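Local coordinates for protein alkyl hydroperoxide reductase/ Thiol specific antioxidant/ Mal allergen (PDB 5ENU) that probably reduces hydroperoxides through a reactive cysteine, as expected of an AhpC/TSA-family peroxiredoxin with a thioredoxin-like fold, at residues Lys46-Gly51 with Lys88-Leu93; Tyr42-Asp47 with Phe95-Asp100; Ala101-Cys106 with Asp110-Lys115; Pro64-Ala69 with Asp152-Ala157; Gln140-Arg143 with Gly149-Asp152. All blocks are in the same frame, centred on the assembly; numbering follows the deposited sequence.

Contact 1 of 5, residues Lys46-Gly51 with Lys88-Leu93; sequences KDNTPG and KAKLEL
The Lys90 side chain runs out from helix 81-91, extended as far as CD, then bends at chi3 (73°), and this single bend carries CE and NZ toward Asn48. The asparagine meets it with its amide folded beside its own backbone N (chi1 -57°), OD1 foremost. The two side chains join in one hydrogen bond, from Lys90 NZ to Asn48 OD1 at 2.8 Å, the ammonium standing 33° off the amide carbonyl plane. Lys90 CE follows close behind, 3.3 Å from Asn48 OD1. Both residues are exposed, where a long charged chain and a neutral amide are at home.

Asn48 sits third in a type II turn, with a positive phi that asparagine tolerates well. Thr49 closes that turn, OG1 donating to Lys46 O at 3.0 Å, and is also the N-cap of helix 50-68. On the other side, helix 81-91 ends in a Schellman motif in which Leu93 N returns to Lys88 O (3.0 Å) and Glu92 takes the positive phi. Lys46-Gly51 belongs to the PxxxTxxC signature of peroxiredoxins, the loop and first helical turn that lead to the peroxidatic cysteine in this family.

Contact 2 of 5, residues Tyr42-Asp47 with Phe95-Asp100; sequences YFYPKD and FPLISD
The rings of Tyr42 and Phe95 meet rim to rim: Phe95 CE1 lies at the edge of the tyrosine, near its plane, 3.7 Å from Tyr42 CE1, while Tyr42 OH sits in turn at the phenylalanine edge, 3.6 Å from Phe95 CE1. Phe59 of helix 50-68 stacks on the Tyr42 ring. Tyr44 has a polar edge instead. Its OH donates to Asp47 OD1 at 2.7 Å, in the ring plane and nearly in line with the carboxylate C-O bond. Leu97 forks at the same hydroxyl, with CD1 3.6 Å and CD2 3.7 Å from Tyr44 OH, and CD2 also approaches the ring obliquely.

All this lies on one face of a thioredoxin-like sheet. Strand 38-43, helix 50-68 and strand 71-77 form a beta-alpha-beta crossover, and strand 71-77 runs between the two strands of this contact, so the side chains must reach across it. Long aromatic residues suit that span, since the closest CA atoms, those of Tyr42 and Leu97, are 9.5 Å apart. Tyr44, with CG between backbone N and carbonyl carbon (chi1 61°), also touches Cys52, the cysteine of the family signature. The buried Asp47 is held from both oxygens: OD2 bonds to Ser83 OG and His84 ND1, and the NE2 of that histidine bonds to Ile98 O.

Contact 3 of 5, residues Ala101-Cys106 with Asp110-Lys115; sequences ADEALC and DVIKMK
Ile112 points its CB toward Ala101-Cys106, and the longer branch meets Glu103, the N-cap residue, and Cys106 in the first turn of helix 104-109. CG1 lies 3.9 Å from both Cys106 CB and Glu103 OE1. CD1, at the tip, is 3.7 Å from Cys106 CB and nearly equidistant from the three carboxylate atoms of Glu103, with CD at 3.6 Å, which places the methyl over the flat of the group. A methyl against a carboxylate is reasonable here because the oxygens have partners of their own: Glu103 OE2 forms a salt bridge with Arg78 and OE1 one with Arg123. The small Cys106 side chain meets Val111 as well as Ile112, its CB 3.8 Å from Val111 CG2.

Backbone bonds draw the ends together. Val111 N donates to Cys106 O at 3.1 Å, and Asp110 N makes a weak bond to the same oxygen. A water accepts from Ile112 N at 3.0 Å. At the start of the helix, the carboxylate of Asp100 accepts from the backbone N of Leu105 and Cys106. Asp110 takes a positive phi as it leaves the helix, and the return bonds to the last turn make this a Schellman motif; after Val111 the chain enters strand 112-117.

Contact 4 of 5, residues Pro64-Ala69 with Asp152-Ala157; sequences PKFKKA and DDVLSA
Leu155 and Phe66 account for most of the buried surface where two helices of the thioredoxin-like fold, 50-68 and 150-160, lie side by side on the same face of the central sheet. Their segments run nearly parallel, with axes 10.3 Å apart and crossing at 17°, a separation suited to large apolar side chains between the backbones.

Leu155 sets CG anti to the backbone N (chi1 179°), and its CD1 methyl comes to rest over the Phe66 ring, 3.9 Å from the centroid and only 9° off the normal. This is a CH-pi contact made almost at the ring centre. The far end of the same ring reaches the leucine's root: Phe66 CZ is 3.6 Å from Leu155 CB, and Phe66 CE1 is 3.6 Å from Leu155 CA. A flat, long side chain fits this place because its rim can lie against the neighbouring backbone while its face takes the methyl. Val151 and Val158 of helix 150-160 also touch Phe66. Val154 CG1 lies 4.0 Å from Phe66 CE1, and the valine packs on Thr129 of the sheet as well.

Lys65 borders the cluster on the exposed side. Its aliphatic chain serves as the apolar part, and the rest of the chain departs from the other helix, a natural use of lysine at a helix margin. The Leu155 CD2 methyl is 3.9 Å from Lys65 CD.

Contact 5 of 5, residues Gln140-Arg143 with Gly149-Asp152; sequences QAWR and GHVD
Strand 138-143, a short connection and helix 150-160 make up the last beta-alpha unit of this thioredoxin-like fold, and an aromatic pair, Trp142 with His150, ties the strand to the first turn of the helix. The pair is T-shaped (edge-to-face). The imidazole points its edge at the indole, with its CE1 above the face near CG, toward the rim; the two five-membered rings have centroids 4.9 Å apart and planes at 80°. The nearest approach is Trp142 CG to His150 CE1, 3.6 Å. The histidine C-H between two ring nitrogens probably carries partial positive charge, which would favour its place over the electron-rich indole.

Gln140, two residues earlier on the strand, brings its side-chain amide over the opposite face of the indole, NE2 toward the rim, so both faces have a partner. Farther along the same helix, Val154 and Ala157 also touch Trp142.

His150 can reach over because its CG lies anti to the backbone N (chi1 -179°). A hydrogen bond between His150 NE2 and Thr129 OG1, on the strand whose backbone pairs with Trp142, probably holds the rotation of the imidazole at the other end. Gly149, the N-cap, has a positive phi (83°), readily adopted by glycine. His150 CE1 also sits 3.7 Å from Trp142 CB, at the root of the indole.

Overall arrangement
Contact 2 is buried nearest the middle of the chain and contact 4 is buried farther out; contact 1 lies at the surface, while contacts 3 and 5 are partly buried. Contacts 1 and 2 share Lys46 and Asp47 and touch through Lys88 NZ and Phe95 O, joining the signature loop to the sheet. Contacts 4 and 5 both use helix 150-160 and have Asp152 in common. Contact 3 lies across the chain from contact 4, its helix start held by Asp100 of contact 2. The chemistry follows place: a lone polar bond outside, aromatic and methyl packing inside, with a buried tyrosine-aspartate bond in contact 2, and backbone capping where helix turns into strand.

Contact 1 of 5, residues Lys46-Gly51 with Lys88-Leu93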
# COMPACT_ATOMS: atom_id res chain seq x y z
N LYS A 46 0.89 -6.53 8.79
CA LYS A 46 1.43 -7.90 8.81
C LYS A 46 0.51 -8.89 8.11
O LYS A 46 -0.68 -8.96 8.41
CB LYS A 46 1.63 -8.39 10.26
N ASP A 47 1.09 -9.68 7.21
CA ASP A 47 0.35 -10.80 6.62
C ASP A 47 -0.25 -11.66 7.72
O ASP A 47 0.36 -11.90 8.76
CB ASP A 47 1.30 -11.70 5.81
CG ASP A 47 1.78 -11.07 4.50
OD1 ASP A 47 1.33 -9.97 4.14
OD2 ASP A 47 2.63 -11.70 3.82
N ASN A 48 -1.48 -12.13 7.48
CA ASN A 48 -2.18 -13.15 8.26
C ASN A 48 -2.78 -12.65 9.56
O ASN A 48 -3.27 -13.48 10.35
CB ASN A 48 -1.35 -14.43 8.49
CG ASN A 48 -0.92 -15.04 7.20
OD1 ASN A 48 -1.76 -15.43 6.39
ND2 ASN A 48 0.39 -15.07 6.95
N THR A 49 -2.79 -11.36 9.81
CA THR A 49 -3.47 -10.88 11.00
C THR A 49 -4.91 -10.53 10.66
O THR A 49 -5.25 -10.35 9.48
CB THR A 49 -2.74 -9.65 11.56
OG1 THR A 49 -2.72 -8.62 10.57
CG2 THR A 49 -1.31 -9.99 11.93
N PRO A 50 -5.79 -10.41 11.66
CA PRO A 50 -7.22 -10.19 11.36
C PRO A 50 -7.50 -8.93 10.56
O PRO A 50 -8.23 -8.99 9.55
CB PRO A 50 -7.88 -10.17 12.76
CG PRO A 50 -6.97 -11.00 13.61
CD PRO A 50 -5.58 -10.71 13.10
N GLY A 51 -6.95 -7.78 10.97
CA GLY A 51 -7.26 -6.53 10.29
C GLY A 51 -6.70 -6.50 8.88
O GLY A 51 -7.36 -6.03 7.94
N LYS A 88 -1.51 -14.10 -0.40
CA LYS A 88 -2.26 -13.84 -1.63
C LYS A 88 -3.06 -15.06 -2.07
O LYS A 88 -4.22 -14.93 -2.50
CB LYS A 88 -1.29 -13.40 -2.73
CG LYS A 88 -1.93 -13.13 -4.10
CD LYS A 88 -0.87 -12.68 -5.08
CE LYS A 88 -1.38 -12.71 -6.52
NZ LYS A 88 -2.31 -11.62 -6.83
N ALA A 89 -2.46 -16.26 -1.97
CA ALA A 89 -3.18 -17.48 -2.34
C ALA A 89 -4.35 -17.75 -1.39
O ALA A 89 -5.45 -18.13 -1.83
CB ALA A 89 -2.21 -18.66 -2.37
N LYS A 90 -4.13 -17.59 -0.08
CA LYS A 90 -5.17 -17.88 0.90
C LYS A 90 -6.39 -16.98 0.69
O LYS A 90 -7.53 -17.44 0.81
CB LYS A 90 -4.61 -17.69 2.31
CG LYS A 90 -5.65 -17.93 3.40
CD LYS A 90 -5.04 -18.08 4.77
CE LYS A 90 -4.55 -16.80 5.30
NZ LYS A 90 -4.10 -16.99 6.70
N LEU A 91 -6.16 -15.70 0.40
CA LEU A 91 -7.24 -14.74 0.21
C LEU A 91 -7.68 -14.62 -1.24
O LEU A 91 -8.63 -13.88 -1.53
CB LEU A 91 -6.81 -13.37 0.74
CG LEU A 91 -6.84 -13.10 2.25
CD1 LEU A 91 -5.94 -14.05 3.05
CD2 LEU A 91 -6.45 -11.65 2.51
N GLU A 92 -7.00 -15.30 -2.16
CA GLU A 92 -7.30 -15.21 -3.59
C GLU A 92 -7.30 -13.75 -4.06
O GLU A 92 -8.20 -13.29 -4.76
CB GLU A 92 -8.61 -15.92 -3.93
CG GLU A 92 -8.62 -17.36 -3.45
CD GLU A 92 -9.83 -18.14 -3.93
OE1 GLU A 92 -10.71 -17.54 -4.59
OE2 GLU A 92 -9.89 -19.36 -3.65
N LEU A 93 -6.27 -13.02 -3.66
CA LEU A 93 -6.20 -11.60 -4.01
C LEU A 93 -5.90 -11.44 -5.49
O LEU A 93 -5.01 -12.13 -6.01
CB LEU A 93 -5.11 -10.88 -3.19
CG LEU A 93 -5.28 -10.92 -1.66
CD1 LEU A 93 -4.12 -10.17 -0.99
CD2 LEU A 93 -6.63 -10.31 -1.26

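Contact 2 of 5, residues Tyr42-Asp47 with Phe95-Asp100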
# COMPACT_ATOMS: atom_id res chain seq x y z
N TYR A 42 -1.48 0.58 -0.58
CA TYR A 42 -1.95 0.45 0.80
C TYR A 42 -0.94 -0.32 1.63
O TYR A 42 -0.54 -1.43 1.25
CB TYR A 42 -3.39 -0.12 0.91
CG TYR A 42 -3.58 -1.63 0.87
CD1 TYR A 42 -3.82 -2.30 -0.34
CD2 TYR A 42 -3.61 -2.37 2.05
CE1 TYR A 42 -4.03 -3.67 -0.38
CE2 TYR A 42 -3.83 -3.76 2.02
CZ TYR A 42 -4.01 -4.40 0.80
OH TYR A 42 -4.24 -5.76 0.73
N PHE A 43 -0.51 0.29 2.74
CA PHE A 43 0.43 -0.33 3.67
C PHE A 43 -0.34 -0.96 4.81
O PHE A 43 -1.26 -0.32 5.37
CB PHE A 43 1.38 0.72 4.25
CG PHE A 43 2.39 1.27 3.27
CD1 PHE A 43 2.02 2.20 2.32
CD2 PHE A 43 3.72 0.85 3.31
CE1 PHE A 43 2.95 2.70 1.42
CE2 PHE A 43 4.67 1.34 2.41
CZ PHE A 43 4.27 2.27 1.46
N TYR A 44 -0.01 -2.21 5.12
CA TYR A 44 -0.69 -2.93 6.19
C TYR A 44 0.35 -3.59 7.08
O TYR A 44 1.42 -3.99 6.61
CB TYR A 44 -1.68 -3.98 5.64
CG TYR A 44 -1.04 -5.06 4.77
CD1 TYR A 44 -0.79 -4.85 3.41
CD2 TYR A 44 -0.71 -6.30 5.33
CE1 TYR A 44 -0.22 -5.85 2.63
CE2 TYR A 44 -0.14 -7.31 4.54
CZ TYR A 44 0.10 -7.08 3.20
OH TYR A 44 0.67 -8.06 2.42
N PRO A 45 0.10 -3.67 8.40
CA PRO A 45 1.17 -4.12 9.31
C PRO A 45 1.73 -5.51 9.04
O PRO A 45 2.96 -5.68 9.06
CB PRO A 45 0.53 -4.02 10.70
CG PRO A 45 -0.60 -3.06 10.57
CD PRO A 45 -1.02 -3.03 9.11
N LYS A 46 0.89 -6.53 8.79
CA LYS A 46 1.43 -7.90 8.81
C LYS A 46 0.51 -8.89 8.11
O LYS A 46 -0.68 -8.96 8.41
CB LYS A 46 1.63 -8.39 10.26
N ASP A 47 1.09 -9.68 7.21
CA ASP A 47 0.35 -10.80 6.62
C ASP A 47 -0.25 -11.66 7.72
O ASP A 47 0.36 -11.90 8.76
CB ASP A 47 1.30 -11.70 5.81
CG ASP A 47 1.78 -11.07 4.50
OD1 ASP A 47 1.33 -9.97 4.14
OD2 ASP A 47 2.63 -11.70 3.82
N PHE A 95 -4.59 -8.84 -6.99
CA PHE A 95 -3.68 -7.72 -7.14
C PHE A 95 -2.38 -8.09 -6.44
O PHE A 95 -2.34 -9.03 -5.64
CB PHE A 95 -4.29 -6.43 -6.57
CG PHE A 95 -4.75 -6.53 -5.14
CD1 PHE A 95 -3.83 -6.46 -4.09
CD2 PHE A 95 -6.10 -6.68 -4.84
CE1 PHE A 95 -4.25 -6.55 -2.77
CE2 PHE A 95 -6.52 -6.76 -3.51
CZ PHE A 95 -5.60 -6.70 -2.48
N PRO A 96 -1.29 -7.37 -6.74
CA PRO A 96 0.03 -7.75 -6.21
C PRO A 96 0.26 -7.27 -4.79
O PRO A 96 -0.36 -6.32 -4.31
CB PRO A 96 1.02 -7.05 -7.15
CG PRO A 96 0.21 -6.41 -8.23
CD PRO A 96 -1.20 -6.32 -7.77
N LEU A 97 1.21 -7.93 -4.12
CA LEU A 97 1.73 -7.51 -2.82
C LEU A 97 3.23 -7.27 -2.95
O LEU A 97 3.97 -8.18 -3.35
CB LEU A 97 1.48 -8.58 -1.75
CG LEU A 97 0.02 -8.95 -1.51
CD1 LEU A 97 -0.04 -10.11 -0.50
CD2 LEU A 97 -0.81 -7.75 -1.01
N ILE A 98 3.68 -6.07 -2.58
CA ILE A 98 5.11 -5.74 -2.55
C ILE A 98 5.72 -6.22 -1.23
O ILE A 98 5.15 -5.98 -0.15
CB ILE A 98 5.33 -4.23 -2.73
CG1 ILE A 98 5.16 -3.84 -4.21
CG2 ILE A 98 6.69 -3.81 -2.20
CD1 ILE A 98 5.13 -2.32 -4.47
N SER A 99 6.87 -6.89 -1.32
CA SER A 99 7.65 -7.26 -0.13
C SER A 99 8.65 -6.14 0.15
O SER A 99 9.66 -6.01 -0.53
CB SER A 99 8.38 -8.58 -0.34
OG SER A 99 9.22 -8.82 0.77
N ASP A 100 8.35 -5.33 1.15
CA ASP A 100 9.22 -4.21 1.53
C ASP A 100 10.10 -4.61 2.71
O ASP A 100 10.25 -3.88 3.69
CB ASP A 100 8.37 -2.99 1.86
CG ASP A 100 9.17 -1.70 1.87
OD1 ASP A 100 9.97 -1.47 0.94
OD2 ASP A 100 8.99 -0.91 2.81

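Contact 3 of 5, residues Ala101-Cys106 with Asp110-Lys115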
# COMPACT_ATOMS: atom_id res chain seq x y z
N ALA A 101 10.71 -5.79 2.61
CA ALA A 101 11.54 -6.32 3.70
C ALA A 101 12.66 -5.36 4.10
O ALA A 101 13.08 -5.37 5.27
CB ALA A 101 12.12 -7.69 3.33
N ASP A 102 13.20 -4.58 3.15
CA ASP A 102 14.30 -3.67 3.45
C ASP A 102 13.83 -2.26 3.81
O ASP A 102 14.68 -1.36 3.95
CB ASP A 102 15.34 -3.65 2.32
CG ASP A 102 14.78 -3.14 1.01
OD1 ASP A 102 13.74 -2.44 0.99
OD2 ASP A 102 15.41 -3.43 -0.02
N GLU A 103 12.52 -2.04 3.91
CA GLU A 103 11.88 -0.81 4.39
C GLU A 103 12.04 0.39 3.46
O GLU A 103 11.76 1.51 3.87
CB GLU A 103 12.27 -0.43 5.82
CG GLU A 103 11.50 -1.21 6.84
CD GLU A 103 11.73 -0.76 8.28
OE1 GLU A 103 12.31 0.32 8.52
OE2 GLU A 103 11.32 -1.52 9.19
N ALA A 104 12.49 0.19 2.21
CA ALA A 104 12.63 1.33 1.30
C ALA A 104 11.31 2.09 1.13
O ALA A 104 11.27 3.33 1.22
CB ALA A 104 13.16 0.87 -0.06
N LEU A 105 10.21 1.38 0.88
CA LEU A 105 8.94 2.09 0.68
C LEU A 105 8.38 2.61 1.99
O LEU A 105 7.78 3.69 2.03
CB LEU A 105 7.91 1.20 -0.02
CG LEU A 105 7.96 1.07 -1.54
CD1 LEU A 105 9.24 0.37 -2.00
CD2 LEU A 105 6.72 0.34 -2.04
N CYS A 106 8.55 1.85 3.08
CA CYS A 106 8.04 2.33 4.37
C CYS A 106 8.72 3.63 4.77
O CYS A 106 8.09 4.53 5.34
CB CYS A 106 8.24 1.28 5.45
SG CYS A 106 7.17 -0.17 5.36
N ASP A 110 6.93 7.13 4.91
CA ASP A 110 6.98 7.59 6.30
C ASP A 110 5.90 6.92 7.17
O ASP A 110 5.20 7.58 7.94
CB ASP A 110 6.96 9.12 6.40
CG ASP A 110 7.43 9.61 7.75
OD1 ASP A 110 8.24 8.92 8.41
OD2 ASP A 110 6.98 10.70 8.14
N VAL A 111 5.80 5.60 7.05
CA VAL A 111 4.78 4.84 7.79
C VAL A 111 5.33 4.09 8.99
O VAL A 111 4.56 3.42 9.69
CB VAL A 111 3.98 3.87 6.88
CG1 VAL A 111 3.29 4.62 5.75
CG2 VAL A 111 4.89 2.77 6.32
N ILE A 112 6.64 4.15 9.26
CA ILE A 112 7.18 3.41 10.40
C ILE A 112 6.75 4.10 11.69
O ILE A 112 6.79 5.34 11.80
CB ILE A 112 8.71 3.30 10.30
CG1 ILE A 112 9.14 2.50 9.07
CG2 ILE A 112 9.33 2.74 11.62
CD1 ILE A 112 8.72 1.02 9.07
N LYS A 113 6.35 3.31 12.68
CA LYS A 113 5.98 3.84 13.98
C LYS A 113 6.49 2.89 15.06
O LYS A 113 6.20 1.70 15.01
CB LYS A 113 4.45 3.93 14.07
CG LYS A 113 3.92 4.51 15.37
CD LYS A 113 2.40 4.39 15.45
CE LYS A 113 1.83 5.23 16.59
NZ LYS A 113 1.77 6.68 16.24
N MET A 114 7.23 3.43 16.03
CA MET A 114 7.70 2.61 17.14
C MET A 114 6.58 2.44 18.17
O MET A 114 5.85 3.38 18.49
CB MET A 114 8.93 3.25 17.80
CG MET A 114 10.12 3.48 16.85
SD MET A 114 10.73 1.98 16.04
CE MET A 114 11.27 1.04 17.47
N LYS A 115 6.43 1.22 18.67
CA LYS A 115 5.42 0.91 19.68
C LYS A 115 6.10 0.34 20.92
O LYS A 115 7.01 -0.48 20.81
CB LYS A 115 4.42 -0.12 19.14
O HOH W 1 8.92 5.88 8.21

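Contact 4 of 5, residues Pro64-Ala69 with Asp152-Ala157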
# COMPACT_ATOMS: atom_id res chain seq x y z
N PRO A 64 -13.07 -5.07 -9.01
CA PRO A 64 -13.58 -4.72 -10.35
C PRO A 64 -13.98 -3.27 -10.46
O PRO A 64 -13.82 -2.67 -11.54
CB PRO A 64 -14.79 -5.65 -10.53
CG PRO A 64 -14.54 -6.78 -9.59
CD PRO A 64 -13.86 -6.16 -8.41
N LYS A 65 -14.49 -2.67 -9.37
CA LYS A 65 -14.87 -1.27 -9.43
C LYS A 65 -13.64 -0.36 -9.47
O LYS A 65 -13.65 0.67 -10.16
CB LYS A 65 -15.77 -0.91 -8.26
CG LYS A 65 -17.10 -1.63 -8.27
CD LYS A 65 -18.03 -1.02 -7.23
CE LYS A 65 -19.28 -1.86 -7.02
NZ LYS A 65 -20.05 -1.98 -8.27
N PHE A 66 -12.58 -0.70 -8.73
CA PHE A 66 -11.33 0.04 -8.85
C PHE A 66 -10.80 -0.02 -10.28
O PHE A 66 -10.42 1.00 -10.86
CB PHE A 66 -10.29 -0.51 -7.87
CG PHE A 66 -10.51 -0.07 -6.45
CD1 PHE A 66 -10.12 1.20 -6.03
CD2 PHE A 66 -11.10 -0.92 -5.52
CE1 PHE A 66 -10.33 1.61 -4.72
CE2 PHE A 66 -11.32 -0.50 -4.20
CZ PHE A 66 -10.91 0.77 -3.81
N LYS A 67 -10.80 -1.22 -10.87
CA LYS A 67 -10.31 -1.37 -12.24
C LYS A 67 -11.15 -0.56 -13.22
O LYS A 67 -10.61 0.11 -14.11
CB LYS A 67 -10.29 -2.85 -12.64
CG LYS A 67 -9.30 -3.69 -11.86
CD LYS A 67 -7.85 -3.29 -12.11
CE LYS A 67 -7.33 -3.77 -13.46
NZ LYS A 67 -7.00 -5.23 -13.48
N LYS A 68 -12.48 -0.61 -13.07
CA LYS A 68 -13.34 0.15 -13.96
C LYS A 68 -13.03 1.64 -13.87
O LYS A 68 -13.11 2.37 -14.88
CB LYS A 68 -14.80 -0.11 -13.60
CG LYS A 68 -15.79 0.50 -14.58
CD LYS A 68 -17.17 -0.05 -14.36
CE LYS A 68 -18.11 0.38 -15.48
NZ LYS A 68 -19.40 -0.40 -15.47
N ALA A 69 -12.67 2.12 -12.68
CA ALA A 69 -12.34 3.52 -12.47
C ALA A 69 -10.90 3.85 -12.84
O ALA A 69 -10.45 4.96 -12.56
CB ALA A 69 -12.67 3.94 -11.03
N ASP A 152 -14.20 1.56 1.13
CA ASP A 152 -15.27 2.38 0.54
C ASP A 152 -14.80 3.81 0.30
O ASP A 152 -15.06 4.40 -0.76
CB ASP A 152 -16.48 2.43 1.48
CG ASP A 152 -17.26 1.12 1.54
OD1 ASP A 152 -18.04 0.95 2.51
OD2 ASP A 152 -17.12 0.27 0.63
N ASP A 153 -14.12 4.40 1.30
CA ASP A 153 -13.62 5.76 1.17
C ASP A 153 -12.59 5.86 0.05
O ASP A 153 -12.58 6.83 -0.71
CB ASP A 153 -12.98 6.21 2.49
CG ASP A 153 -13.98 6.37 3.62
OD1 ASP A 153 -15.20 6.49 3.36
OD2 ASP A 153 -13.54 6.42 4.80
N VAL A 154 -11.68 4.88 -0.04
CA VAL A 154 -10.67 4.94 -1.08
C VAL A 154 -11.31 4.82 -2.46
O VAL A 154 -10.94 5.53 -3.40
CB VAL A 154 -9.57 3.89 -0.84
CG1 VAL A 154 -8.52 3.91 -1.96
CG2 VAL A 154 -8.91 4.12 0.51
N LEU A 155 -12.32 3.94 -2.60
CA LEU A 155 -12.99 3.81 -3.89
C LEU A 155 -13.68 5.11 -4.28
O LEU A 155 -13.59 5.55 -5.43
CB LEU A 155 -13.99 2.66 -3.88
CG LEU A 155 -14.77 2.45 -5.19
CD1 LEU A 155 -13.87 2.18 -6.40
CD2 LEU A 155 -15.82 1.36 -5.04
N SER A 156 -14.37 5.74 -3.33
CA SER A 156 -15.00 7.03 -3.62
C SER A 156 -13.96 8.04 -4.10
O SER A 156 -14.19 8.75 -5.08
CB SER A 156 -15.73 7.55 -2.38
OG SER A 156 -16.79 6.70 -2.00
N ALA A 157 -12.80 8.08 -3.44
CA ALA A 157 -11.77 9.03 -3.84
C ALA A 157 -11.25 8.72 -5.24
O ALA A 157 -11.08 9.63 -6.06
CB ALA A 157 -10.65 9.03 -2.80

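Contact 5 of 5, residues Gln140-Arg143 with Gly149-Asp152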
# COMPACT_ATOMS: atom_id res chain seq x y z
N GLN A 140 -3.95 11.90 -2.21
CA GLN A 140 -4.57 11.79 -0.90
C GLN A 140 -3.82 10.75 -0.08
O GLN A 140 -3.34 9.74 -0.63
CB GLN A 140 -6.05 11.42 -1.05
CG GLN A 140 -6.80 11.39 0.26
CD GLN A 140 -8.30 11.45 0.07
OE1 GLN A 140 -8.83 11.47 -1.06
NE2 GLN A 140 -9.02 11.45 1.20
N ALA A 141 -3.71 11.01 1.22
CA ALA A 141 -3.13 10.09 2.18
C ALA A 141 -4.14 9.84 3.28
O ALA A 141 -4.88 10.74 3.68
CB ALA A 141 -1.86 10.67 2.80
N TRP A 142 -4.15 8.60 3.78
CA TRP A 142 -4.93 8.23 4.96
C TRP A 142 -3.95 7.55 5.90
O TRP A 142 -3.48 6.46 5.59
CB TRP A 142 -6.00 7.21 4.57
CG TRP A 142 -7.11 7.65 3.64
CD1 TRP A 142 -8.38 7.99 4.00
CD2 TRP A 142 -7.07 7.65 2.20
NE1 TRP A 142 -9.13 8.24 2.87
CE2 TRP A 142 -8.36 8.04 1.75
CE3 TRP A 142 -6.08 7.38 1.24
CZ2 TRP A 142 -8.68 8.18 0.39
CZ3 TRP A 142 -6.40 7.51 -0.13
CH2 TRP A 142 -7.70 7.91 -0.54
N ARG A 143 -3.62 8.18 7.03
CA ARG A 143 -2.59 7.63 7.91
C ARG A 143 -3.19 7.09 9.20
O ARG A 143 -4.04 7.74 9.82
CB ARG A 143 -1.51 8.67 8.21
CG ARG A 143 -0.74 9.09 6.96
CD ARG A 143 0.43 10.03 7.32
NE ARG A 143 1.26 10.41 6.17
CZ ARG A 143 2.32 9.71 5.74
NH1 ARG A 143 2.68 8.58 6.34
NH2 ARG A 143 3.01 10.13 4.68
N GLY A 149 -14.90 0.78 6.76
CA GLY A 149 -15.23 1.94 5.95
C GLY A 149 -14.11 2.41 5.03
O GLY A 149 -14.38 3.20 4.11
N HIS A 150 -12.89 1.92 5.23
CA HIS A 150 -11.73 2.49 4.55
C HIS A 150 -11.72 2.20 3.05
O HIS A 150 -11.53 3.12 2.25
CB HIS A 150 -10.42 2.02 5.19
CG HIS A 150 -9.21 2.60 4.53
ND1 HIS A 150 -9.02 3.96 4.41
CD2 HIS A 150 -8.12 2.01 3.99
CE1 HIS A 150 -7.88 4.18 3.78
NE2 HIS A 150 -7.31 3.02 3.52
N VAL A 151 -11.93 0.94 2.64
CA VAL A 151 -11.94 0.64 1.22
C VAL A 151 -13.03 1.42 0.50
O VAL A 151 -12.81 1.92 -0.62
CB VAL A 151 -12.04 -0.88 0.98
CG1 VAL A 151 -12.10 -1.21 -0.51
CG2 VAL A 151 -10.84 -1.58 1.61
N ASP A 152 -14.20 1.56 1.13
CA ASP A 152 -15.27 2.38 0.54
C ASP A 152 -14.80 3.81 0.30
O ASP A 152 -15.06 4.40 -0.76
CB ASP A 152 -16.48 2.43 1.48
CG ASP A 152 -17.26 1.12 1.54
OD1 ASP A 152 -18.04 0.95 2.51
OD2 ASP A 152 -17.12 0.27 0.63